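Local atomic coordinates of nourseothricin acetyltransferase (Streptomyces noursei, PDB entry 5C82), a protein that probably acetylates the streptothricin antibiotic nourseothricin, as a GNAT-family acyltransferase, and so confers resistance to it. Residues Val83-Gly86 with Asp90-Gly93; Val97-Trp102 with Arg137-Leu142; Ile111-Glu116 with His120-Ala125; Trp143-Asn148 with Ala170-Thr175. The protein carries 1 engineered substitution. All blocks are in the same frame, centred on the assembly; numbering follows the deposited sequence.

Interaction 1: residues Val83-Gly86 with Asp90-Gly93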
loop_
_atom_site.group_PDB
_atom_site.type_symbol
_atom_site.label_atom_id
_atom_site.label_comp_id
_atom_site.label_asym_id
_atom_site.label_seq_id
_atom_site.Cartn_x
_atom_site.Cartn_y
_atom_site.Cartn_z
ATOM N N VAL A 83 -16.757 17.186 6.006
ATOM C CA VAL A 83 -16.980 18.194 4.961
ATOM C C VAL A 83 -16.763 19.573 5.536
ATOM O O VAL A 83 -17.010 19.784 6.721
ATOM C CB VAL A 83 -18.394 18.075 4.304
ATOM C CG1 VAL A 83 -18.502 16.839 3.406
ATOM C CG2 VAL A 83 -19.520 18.115 5.353
ATOM N N ALA A 84 -16.359 20.509 4.693
ATOM C CA ALA A 84 -16.175 21.928 5.020
ATOM C C ALA A 84 -17.014 22.745 4.047
ATOM O O ALA A 84 -16.864 22.587 2.833
ATOM C CB ALA A 84 -14.708 22.329 4.891
ATOM N N TYR A 85 -17.933 23.562 4.567
ATOM C CA TYR A 85 -18.800 24.414 3.738
ATOM C C TYR A 85 -18.479 25.886 3.953
ATOM O O TYR A 85 -18.275 26.324 5.079
ATOM C CB TYR A 85 -20.289 24.142 4.020
ATOM C CG TYR A 85 -20.837 22.945 3.270
ATOM C CD1 TYR A 85 -20.773 21.667 3.815
ATOM C CD2 TYR A 85 -21.441 23.095 2.025
ATOM C CE1 TYR A 85 -21.253 20.561 3.120
ATOM C CE2 TYR A 85 -21.937 21.994 1.322
ATOM C CZ TYR A 85 -21.837 20.730 1.874
ATOM O OH TYR A 85 -22.322 19.645 1.188
ATOM N N GLY A 86 -18.455 26.638 2.868
ATOM C CA GLY A 86 -18.232 28.077 2.912
ATOM C C GLY A 86 -19.503 28.834 3.242
ATOM O O GLY A 86 -20.565 28.218 3.375
ATOM N N ASP A 90 -21.607 26.469 -0.588
ATOM C CA ASP A 90 -20.857 25.577 -1.470
ATOM C C ASP A 90 -19.835 24.774 -0.693
ATOM O O ASP A 90 -19.261 25.255 0.299
ATOM C CB ASP A 90 -20.179 26.367 -2.609
ATOM C CG ASP A 90 -21.161 26.987 -3.611
ATOM O OD1 ASP A 90 -22.078 26.260 -4.084
ATOM O OD2 ASP A 90 -21.001 28.186 -3.938
ATOM N N LEU A 91 -19.601 23.544 -1.152
ATOM C CA LEU A 91 -18.621 22.666 -0.554
ATOM C C LEU A 91 -17.222 23.189 -0.848
ATOM O O LEU A 91 -16.865 23.395 -2.001
ATOM C CB LEU A 91 -18.812 21.241 -1.040
ATOM C CG LEU A 91 -17.959 20.182 -0.339
ATOM C CD1 LEU A 91 -18.307 20.058 1.136
ATOM C CD2 LEU A 91 -18.106 18.883 -1.016
ATOM N N ALA A 92 -16.468 23.487 0.205
ATOM C CA ALA A 92 -15.118 24.024 0.085
ATOM C C ALA A 92 -14.135 22.872 0.060
ATOM O O ALA A 92 -13.042 23.000 -0.520
ATOM C CB ALA A 92 -14.809 24.948 1.254
ATOM N N GLY A 93 -14.524 21.757 0.685
ATOM C CA GLY A 93 -13.648 20.606 0.761
ATOM C C GLY A 93 -14.164 19.465 1.595
ATOM O O GLY A 93 -15.149 19.615 2.321
#
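A classic beta bulge, in which Ala92 and Gly93 both face Ala84, interrupts the antiparallel hairpin formed by strands 79-85 and 91-100. The carbonyl oxygen of Ala84 answers the extra residue by taking two donors, Ala92 N at 2.8 Å and Gly93 N at 3.3 Å. Ala84 N returns a bond of 2.8 Å to Gly93 O, which completes the hydrogen-bonded pair. One step on, Tyr85 and Leu91 form a non-hydrogen-bonded pair, so the register has shifted by one residue. Near the turn, Gly86 N meets Asp90 O at 3.0 Å, a nearly straight bond with 169° at the hydrogen. The two strands lie side by side in the large mixed sheet of the GNAT fold, where strand 11-14 flanks the first and strand 105-113 the second. On the face carrying Tyr85 and Leu91, CD1 of Leu91 sits over the phenol ring, 3.8 Å from its centroid and displaced toward the rim, a CH-pi contact. A chi1 of -172° carries the leucine branch across toward strand 79-85, where Leu91 CD1 also lies 3.7 Å from Val83 CB. Helix 20-25 packs on this face through Ala22 and Ile23, while Tyr85 OH is hydrogen-bonded to Asp19. The other face carries the small side chain of Ala84, against which Val122 and Leu126 of helix 122-137 are packed.

Interaction 2: residues Val97-Trp102 with Arg137-Leu142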
loop_
_atom_site.group_PDB
_atom_site.type_symbol
_atom_site.label_atom_id
_atom_site.label_comp_id
_atom_site.label_asym_id
_atom_site.label_seq_id
_atom_site.Cartn_x
_atom_site.Cartn_y
_atom_site.Cartn_z
ATOM N N VAL A 97 -11.655 9.350 5.682
ATOM C CA VAL A 97 -10.730 8.618 6.535
ATOM C C VAL A 97 -11.239 7.216 6.793
ATOM O O VAL A 97 -12.454 6.971 6.796
ATOM C CB VAL A 97 -10.326 9.371 7.841
ATOM C CG1 VAL A 97 -9.752 10.754 7.534
ATOM C CG2 VAL A 97 -11.473 9.461 8.861
ATOM N N SER A 98 -10.300 6.293 6.993
ATOM C CA SER A 98 -10.570 4.897 7.297
ATOM C C SER A 98 -9.554 4.471 8.365
ATOM O O SER A 98 -8.381 4.824 8.265
ATOM C CB SER A 98 -10.422 4.054 6.035
ATOM O OG SER A 98 -10.301 2.680 6.351
ATOM N N TYR A 99 -9.999 3.724 9.381
ATOM C CA TYR A 99 -9.120 3.276 10.455
ATOM C C TYR A 99 -8.871 1.767 10.406
ATOM O O TYR A 99 -9.815 0.991 10.231
ATOM C CB TYR A 99 -9.689 3.661 11.824
ATOM C CG TYR A 99 -8.774 3.267 12.964
ATOM C CD1 TYR A 99 -7.540 3.890 13.140
ATOM C CD2 TYR A 99 -9.131 2.256 13.855
ATOM C CE1 TYR A 99 -6.685 3.515 14.170
ATOM C CE2 TYR A 99 -8.287 1.881 14.895
ATOM C CZ TYR A 99 -7.071 2.528 15.058
ATOM O OH TYR A 99 -6.213 2.158 16.058
ATOM N N SER A 100 -7.611 1.361 10.615
ATOM C CA SER A 100 -7.211 -0.046 10.675
ATOM C C SER A 100 -6.503 -0.274 12.011
ATOM O O SER A 100 -5.438 0.312 12.267
ATOM C CB SER A 100 -6.312 -0.395 9.490
ATOM O OG SER A 100 -5.599 -1.602 9.709
ATOM N N GLY A 101 -7.129 -1.070 12.865
ATOM C CA GLY A 101 -6.637 -1.399 14.203
ATOM C C GLY A 101 -5.386 -2.264 14.267
ATOM O O GLY A 101 -4.614 -2.136 15.222
ATOM N N TRP A 102 -5.163 -3.167 13.281
ATOM C CA TRP A 102 -3.971 -4.031 13.268
ATOM C C TRP A 102 -2.642 -3.222 13.397
ATOM O O TRP A 102 -1.752 -3.592 14.165
ATOM C CB TRP A 102 -3.973 -4.976 12.040
ATOM C CG TRP A 102 -2.594 -5.339 11.576
ATOM C CD1 TRP A 102 -1.692 -6.137 12.222
ATOM C CD2 TRP A 102 -1.912 -4.795 10.444
ATOM N NE1 TRP A 102 -0.491 -6.127 11.556
ATOM C CE2 TRP A 102 -0.597 -5.316 10.456
ATOM C CE3 TRP A 102 -2.307 -3.977 9.373
ATOM C CZ2 TRP A 102 0.331 -5.031 9.457
ATOM C CZ3 TRP A 102 -1.382 -3.693 8.385
ATOM C CH2 TRP A 102 -0.079 -4.214 8.436
ATOM N N ARG A 137 -9.807 6.913 18.033
ATOM C CA ARG A 137 -9.592 5.499 17.701
ATOM C C ARG A 137 -8.325 4.907 18.334
ATOM O O ARG A 137 -8.160 3.689 18.314
ATOM C CB ARG A 137 -9.565 5.299 16.178
ATOM C CG ARG A 137 -10.884 5.606 15.462
ATOM C CD ARG A 137 -11.897 4.488 15.618
ATOM N NE ARG A 137 -13.232 4.868 15.151
ATOM C CZ ARG A 137 -14.156 5.461 15.902
ATOM N NH1 ARG A 137 -13.890 5.782 17.163
ATOM N NH2 ARG A 137 -15.346 5.750 15.394
ATOM N N GLY A 138 -7.462 5.757 18.897
ATOM C CA GLY A 138 -6.198 5.338 19.488
ATOM C C GLY A 138 -5.144 5.012 18.438
ATOM O O GLY A 138 -4.294 4.145 18.661
ATOM N N ALA A 139 -5.176 5.726 17.280
ATOM C CA ALA A 139 -4.215 5.537 16.191
ATOM C C ALA A 139 -2.795 5.914 16.620
ATOM O O ALA A 139 -2.617 6.804 17.448
ATOM C CB ALA A 139 -4.630 6.363 14.980
ATOM N N GLY A 140 -1.801 5.215 16.083
ATOM C CA GLY A 140 -0.405 5.524 16.346
ATOM C C GLY A 140 0.126 6.474 15.278
ATOM O O GLY A 140 1.110 7.193 15.513
ATOM N N HIS A 141 -0.527 6.483 14.078
ATOM C CA HIS A 141 -0.135 7.357 12.971
ATOM C C HIS A 141 -1.252 7.606 11.934
ATOM O O HIS A 141 -2.241 6.874 11.843
ATOM C CB HIS A 141 1.171 6.855 12.278
ATOM C CG HIS A 141 1.005 5.628 11.420
ATOM N ND1 HIS A 141 1.016 4.355 11.967
ATOM C CD2 HIS A 141 0.851 5.530 10.077
ATOM C CE1 HIS A 141 0.883 3.523 10.942
ATOM N NE2 HIS A 141 0.765 4.186 9.785
ATOM N N LEU A 142 -1.065 8.666 11.153
ATOM C CA LEU A 142 -1.926 9.047 10.028
ATOM C C LEU A 142 -1.129 8.737 8.784
ATOM O O LEU A 142 0.096 8.825 8.781
ATOM C CB LEU A 142 -2.289 10.526 10.071
ATOM C CG LEU A 142 -3.470 10.892 10.971
ATOM C CD1 LEU A 142 -2.997 11.138 12.377
ATOM C CD2 LEU A 142 -4.194 12.143 10.432
#
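Tyr99, near the end of strand 91-100, brings its ring to Arg137 and Ala139, where helix 122-137 gives way to the link into strand 141-147. Two residues earlier, Val97 turns its side chain to Ala130 and Phe133 of the same helix. With CG trans to the main-chain nitrogen (chi1 -177°), Tyr99 instead reaches beyond them to the helix end. There, CB of Arg137 stands almost exactly above the middle of the ring, 3.6 Å from its centroid and 2° from the normal, a well-centred CH-pi contact. The arginine chain continues past the CD2 side of the ring: Arg137 CG is 4.0 Å from Tyr99 CG, and Arg137 CD is 4.0 Å from Tyr99 CD2. The methyl of Ala139 approaches Tyr99 CE1 to 3.6 Å. Between them Gly138 takes a positive phi of 76° and closes the helix with a Schellman motif, which turns the chain back toward the sheet. Beyond Tyr99, Trp102 packs on Leu171 of the second subunit. The tyrosine thus grips the arginine by its aliphatic root rather than by its charge: the guanidinium leads away to Pro77 O and, through a long, weak ion pair, to Asp78. What joins strand and helix end here is mainly dispersion between a ring and alkyl carbons.

Interaction 3: residues Ile111-Glu116 with His120-Ala125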
loop_
_atom_site.group_PDB
_atom_site.type_symbol
_atom_site.label_atom_id
_atom_site.label_comp_id
_atom_site.label_asym_id
_atom_site.label_seq_id
_atom_site.Cartn_x
_atom_site.Cartn_y
_atom_site.Cartn_z
ATOM N N ILE A 111 -8.634 13.484 0.149
ATOM C CA ILE A 111 -8.744 14.847 0.689
ATOM C C ILE A 111 -8.731 15.791 -0.508
ATOM O O ILE A 111 -7.856 15.668 -1.364
ATOM C CB ILE A 111 -7.731 15.214 1.819
ATOM C CG1 ILE A 111 -7.973 16.671 2.336
ATOM C CG2 ILE A 111 -6.254 14.947 1.401
ATOM C CD1 ILE A 111 -7.185 17.103 3.593
ATOM N N GLU A 112 -9.739 16.655 -0.621
ATOM C CA GLU A 112 -9.840 17.599 -1.729
ATOM C C GLU A 112 -10.438 18.915 -1.315
ATOM O O GLU A 112 -11.371 18.947 -0.517
ATOM C CB GLU A 112 -10.578 16.988 -2.931
ATOM C CG GLU A 112 -9.623 16.466 -3.998
ATOM C CD GLU A 112 -10.015 15.146 -4.629
ATOM O OE1 GLU A 112 -11.156 15.034 -5.135
ATOM O OE2 GLU A 112 -9.152 14.239 -4.667
ATOM N N VAL A 113 -9.847 20.007 -1.804
ATOM C CA VAL A 113 -10.262 21.368 -1.528
ATOM C C VAL A 113 -10.563 22.034 -2.888
ATOM O O VAL A 113 -9.789 21.847 -3.825
ATOM C CB VAL A 113 -9.190 22.124 -0.676
ATOM C CG1 VAL A 113 -9.555 23.600 -0.443
ATOM C CG2 VAL A 113 -8.964 21.429 0.658
ATOM N N ALA A 114 -11.709 22.762 -3.007
ATOM C CA ALA A 114 -12.108 23.474 -4.238
ATOM C C ALA A 114 -11.019 24.501 -4.552
ATOM O O ALA A 114 -10.506 25.104 -3.615
ATOM C CB ALA A 114 -13.462 24.141 -4.068
ATOM N N PRO A 115 -10.578 24.614 -5.832
ATOM C CA PRO A 115 -9.413 25.468 -6.166
ATOM C C PRO A 115 -9.401 26.882 -5.617
ATOM O O PRO A 115 -8.323 27.343 -5.249
ATOM C CB PRO A 115 -9.377 25.475 -7.704
ATOM C CG PRO A 115 -10.620 24.781 -8.149
ATOM C CD PRO A 115 -11.069 23.905 -7.030
ATOM N N GLU A 116 -10.576 27.537 -5.521
ATOM C CA GLU A 116 -10.754 28.901 -4.992
ATOM C C GLU A 116 -10.488 28.953 -3.474
ATOM O O GLU A 116 -10.149 30.013 -2.936
ATOM C CB GLU A 116 -12.192 29.410 -5.243
ATOM C CG GLU A 116 -12.900 28.878 -6.483
ATOM C CD GLU A 116 -13.659 27.576 -6.296
ATOM O OE1 GLU A 116 -14.634 27.558 -5.512
ATOM O OE2 GLU A 116 -13.296 26.581 -6.963
ATOM N N HIS A 120 -6.560 28.655 2.049
ATOM C CA HIS A 120 -7.421 29.396 2.982
ATOM C C HIS A 120 -7.568 28.680 4.339
ATOM O O HIS A 120 -8.423 29.064 5.141
ATOM C CB HIS A 120 -8.801 29.695 2.378
ATOM C CG HIS A 120 -8.818 30.886 1.473
ATOM N ND1 HIS A 120 -9.105 30.761 0.127
ATOM C CD2 HIS A 120 -8.576 32.191 1.750
ATOM C CE1 HIS A 120 -9.032 31.984 -0.371
ATOM N NE2 HIS A 120 -8.712 32.877 0.567
ATOM N N GLY A 121 -6.760 27.639 4.563
ATOM C CA GLY A 121 -6.779 26.855 5.801
ATOM C C GLY A 121 -7.764 25.696 5.880
ATOM O O GLY A 121 -7.802 25.019 6.908
ATOM N N VAL A 122 -8.546 25.431 4.798
ATOM C CA VAL A 122 -9.562 24.355 4.707
ATOM C C VAL A 122 -8.899 22.976 4.840
ATOM O O VAL A 122 -9.374 22.149 5.621
ATOM C CB VAL A 122 -10.409 24.417 3.397
ATOM C CG1 VAL A 122 -11.491 23.340 3.368
ATOM C CG2 VAL A 122 -11.013 25.781 3.168
ATOM N N GLY A 123 -7.855 22.730 4.039
ATOM C CA GLY A 123 -7.119 21.468 4.044
ATOM C C GLY A 123 -6.555 21.122 5.406
ATOM O O GLY A 123 -6.677 19.985 5.856
ATOM N N ARG A 124 -5.967 22.132 6.085
ATOM C CA ARG A 124 -5.362 22.036 7.409
ATOM C C ARG A 124 -6.404 21.716 8.467
ATOM O O ARG A 124 -6.158 20.857 9.326
ATOM C CB ARG A 124 -4.608 23.343 7.735
ATOM C CG ARG A 124 -3.995 23.399 9.139
ATOM C CD ARG A 124 -3.031 24.565 9.285
ATOM N NE ARG A 124 -2.137 24.629 8.130
ATOM C CZ ARG A 124 -1.038 23.893 7.962
ATOM N NH1 ARG A 124 -0.619 23.071 8.925
ATOM N NH2 ARG A 124 -0.342 23.986 6.845
ATOM N N ALA A 125 -7.571 22.407 8.416
ATOM C CA ALA A 125 -8.663 22.176 9.351
ATOM C C ALA A 125 -9.238 20.766 9.144
ATOM O O ALA A 125 -9.439 20.052 10.133
ATOM C CB ALA A 125 -9.747 23.229 9.181
#
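Strand side chains pack here on the first turn of the following helix, Val113 forming an apolar pair with Val122 while methyls of Val113 and Ile111 lie on the backbone of Gly123, at the strand-to-helix connection of the beta-alpha-beta unit made by strand 105-113, helix 122-137 and strand 141-147. The Arg-Gly-His-Gly-Val-Gly sequence from Arg118 to Gly123 spans the loop and runs into the first helical turn; it matches the R/Q-x-x-G-x-G/A signature of GNAT enzymes, which in relatives cradles the pyrophosphate of acetyl-CoA and probably does so here. Val113 carries most of the contact with both of its methyls. CG1, opposite the main-chain nitrogen (chi1 176°), comes to 4.0 Å from Val122 CB. Val113 CG2 lies 3.8 Å from Gly123 N and 3.9 Å from Gly123 CA, so this methyl rests on glycine backbone. Ile111, two residues back on the same side of the strand, extends its chain so that CD1 stops 3.7 Å from Gly123 O. At the loop end, His120 ND1 approaches Glu116 O in the plane of the imidazole, but at 3.3 Å and with 120° at the hydrogen the bond is weak. Gly121 occupies the N-cap position with a positive phi of 87°, and its carbonyl accepts Ala125 N at 3.0 Å to start the helix. A bound tartrate, probably from the crystallisation liquor, lies about 3 Å from the Val113 side chain. Tyr10, a loop residue, adjoins both His120 and Val122. In the sheet, strand 105-113 lies between antiparallel strand 91-100, where Ile111 rests on Val95, and parallel strand 141-147.

Interaction 4: residues Trp143-Asn148 with Ala170-Thr175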
loop_
_atom_site.group_PDB
_atom_site.type_symbol
_atom_site.label_atom_id
_atom_site.label_comp_id
_atom_site.label_asym_id
_atom_site.label_seq_id
_atom_site.Cartn_x
_atom_site.Cartn_y
_atom_site.Cartn_z
ATOM N N TRP A 143 -1.809 8.310 7.752
ATOM C CA TRP A 143 -1.136 7.893 6.533
ATOM C C TRP A 143 -1.876 8.394 5.318
ATOM O O TRP A 143 -3.100 8.439 5.328
ATOM C CB TRP A 143 -1.058 6.350 6.519
ATOM C CG TRP A 143 -0.376 5.728 5.334
ATOM C CD1 TRP A 143 0.936 5.366 5.242
ATOM C CD2 TRP A 143 -0.985 5.356 4.083
ATOM N NE1 TRP A 143 1.181 4.771 4.021
ATOM C CE2 TRP A 143 0.024 4.768 3.283
ATOM C CE3 TRP A 143 -2.277 5.502 3.538
ATOM C CZ2 TRP A 143 -0.237 4.258 2.002
ATOM C CZ3 TRP A 143 -2.532 5.007 2.263
ATOM C CH2 TRP A 143 -1.530 4.363 1.523
ATOM N N LEU A 144 -1.141 8.707 4.243
ATOM C CA LEU A 144 -1.808 9.095 2.999
ATOM C C LEU A 144 -0.996 8.693 1.781
ATOM O O LEU A 144 0.212 8.460 1.855
ATOM C CB LEU A 144 -2.195 10.601 2.967
ATOM C CG LEU A 144 -1.046 11.629 3.002
ATOM C CD1 LEU A 144 -0.481 11.896 1.569
ATOM C CD2 LEU A 144 -1.510 12.924 3.643
ATOM N N GLU A 145 -1.680 8.663 0.656
ATOM C CA GLU A 145 -1.138 8.398 -0.654
ATOM C C GLU A 145 -1.332 9.682 -1.437
ATOM O O GLU A 145 -2.352 10.353 -1.265
ATOM C CB GLU A 145 -1.923 7.261 -1.288
ATOM C CG GLU A 145 -1.378 6.798 -2.623
ATOM C CD GLU A 145 -2.210 7.333 -3.762
ATOM O OE1 GLU A 145 -3.280 6.749 -4.057
ATOM O OE2 GLU A 145 -1.809 8.372 -4.331
ATOM N N VAL A 146 -0.337 10.038 -2.283
ATOM C CA VAL A 146 -0.372 11.212 -3.147
ATOM C C VAL A 146 0.428 10.938 -4.434
ATOM O O VAL A 146 1.534 10.385 -4.373
ATOM C CB VAL A 146 0.038 12.526 -2.420
ATOM C CG1 VAL A 146 1.458 12.468 -1.843
ATOM C CG2 VAL A 146 -0.149 13.747 -3.324
ATOM N N THR A 147 -0.149 11.282 -5.602
ATOM C CA THR A 147 0.568 11.115 -6.861
ATOM C C THR A 147 1.801 12.020 -6.864
ATOM O O THR A 147 1.749 13.148 -6.365
ATOM C CB THR A 147 -0.327 11.315 -8.092
ATOM O OG1 THR A 147 0.516 11.226 -9.235
ATOM C CG2 THR A 147 -1.049 12.689 -8.108
ATOM N N ASN A 148 2.913 11.497 -7.403
ATOM C CA ASN A 148 4.194 12.185 -7.517
ATOM C C ASN A 148 4.089 13.515 -8.319
ATOM O O ASN A 148 4.911 14.421 -8.137
ATOM C CB ASN A 148 5.230 11.233 -8.151
ATOM C CG ASN A 148 4.977 11.039 -9.620
ATOM O OD1 ASN A 148 3.949 10.508 -10.021
ATOM N ND2 ASN A 148 5.818 11.624 -10.453
ATOM N N ALA A 170 4.074 1.005 -9.011
ATOM C CA ALA A 170 3.217 0.152 -9.824
ATOM C C ALA A 170 1.723 0.383 -9.593
ATOM O O ALA A 170 0.923 -0.151 -10.356
ATOM C CB ALA A 170 3.584 -1.307 -9.561
ATOM N N LEU A 171 1.341 1.184 -8.552
ATOM C CA LEU A 171 -0.054 1.467 -8.182
ATOM C C LEU A 171 -0.933 1.925 -9.336
ATOM O O LEU A 171 -2.089 1.501 -9.399
ATOM C CB LEU A 171 -0.213 2.451 -6.987
ATOM C CG LEU A 171 -1.629 2.359 -6.293
ATOM C CD1 LEU A 171 -1.865 0.980 -5.566
ATOM C CD2 LEU A 171 -1.910 3.537 -5.352
ATOM N N TYR A 172 -0.396 2.762 -10.239
ATOM C CA TYR A 172 -1.159 3.318 -11.356
ATOM C C TYR A 172 -0.969 2.635 -12.701
ATOM O O TYR A 172 -1.449 3.174 -13.708
ATOM C CB TYR A 172 -0.868 4.818 -11.497
ATOM C CG TYR A 172 -1.218 5.608 -10.260
ATOM C CD1 TYR A 172 -2.511 5.594 -9.742
ATOM C CD2 TYR A 172 -0.275 6.425 -9.645
ATOM C CE1 TYR A 172 -2.842 6.332 -8.607
ATOM C CE2 TYR A 172 -0.596 7.174 -8.516
ATOM C CZ TYR A 172 -1.873 7.102 -7.985
ATOM O OH TYR A 172 -2.197 7.854 -6.888
ATOM N N ASP A 173 -0.284 1.483 -12.740
ATOM C CA ASP A 173 -0.080 0.755 -13.998
ATOM C C ASP A 173 -1.444 0.263 -14.539
ATOM O O ASP A 173 -2.246 -0.296 -13.789
ATOM C CB ASP A 173 0.917 -0.404 -13.815
ATOM C CG ASP A 173 1.153 -1.231 -15.069
ATOM O OD1 ASP A 173 0.373 -2.191 -15.310
ATOM O OD2 ASP A 173 2.104 -0.911 -15.823
ATOM N N GLY A 174 -1.709 0.562 -15.811
ATOM C CA GLY A 174 -2.942 0.187 -16.493
ATOM C C GLY A 174 -4.120 1.104 -16.229
ATOM O O GLY A 174 -5.243 0.786 -16.616
ATOM N N THR A 175 -3.887 2.236 -15.566
ATOM C CA THR A 175 -4.938 3.191 -15.249
ATOM C C THR A 175 -4.731 4.447 -16.087
ATOM O O THR A 175 -3.718 4.564 -16.784
ATOM C CB THR A 175 -4.940 3.553 -13.734
ATOM O OG1 THR A 175 -3.948 4.526 -13.461
ATOM C CG2 THR A 175 -4.747 2.370 -12.829
#
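Tyr172 OH donates a short hydrogen bond of 2.6 Å to Glu145 OE2, tying the loop between strands 163-168 and 182-188, the last two strands in the chain, to strand 141-147 of the GNAT sheet. The two side chains come from opposite directions. OE2 lies at the edge of the phenol ring, near its plane, while the carboxylate plane is turned 79° from the ring, and the hydroxyl meets OE2 from above the carboxylate plane, 44° out of it. Glu145 leaves the strand with CG trans to its nitrogen and then bends at chi2 (-103°), which brings the carboxylate to the hydroxyl. Its other oxygen, OE1, is 3.7 Å from CD2 of Leu171, an apolar neighbour on that side. Thr147 adds a lighter touch, CB at 4.1 Å from Tyr172 OH, while its own hydroxyl is bonded to Glu180. Farther out, Ala182 of the adjacent strand 182-188 packs against both Glu145 and Leu171. The second subunit also takes part in placing the loop, since its Asn103 ND2 donates to Leu171 O and its Arg105 packs on Ala170 and Leu171. Two successive turns shape the loop itself, a type I turn from Ala170 to Asp173 and a type II turn from Tyr172 to Thr175. In the second, Tyr172 O accepts both Thr175 OG1, at 2.9 Å, and Thr175 N, at 3.2 Å, from the same face of its carbonyl plane.

How the interactions relate
One mixed sheet connects all four contacts. Interactions 1 and 3, with centres 8 Å apart, touch directly: Ala92 O meets Ala114 N at 2.8 Å, a probable hydrogen bond, and Ala84 CB lies 3.7 Å from Val122 CG1, so the bulged hairpin adjoins the segment bearing the probable acetyl-CoA loop. The tartrate belongs to interaction 3, near Val113. Interaction 2 lies about 22 Å from interaction 3, centre to centre, near the far end of helix 122-137. Its second segment runs straight into interaction 4 along strand 141-147, and both of these contacts touch the second subunit. Interaction 4 lies about 26 Å from interaction 1, between centres, on the opposite side of the chain's centre.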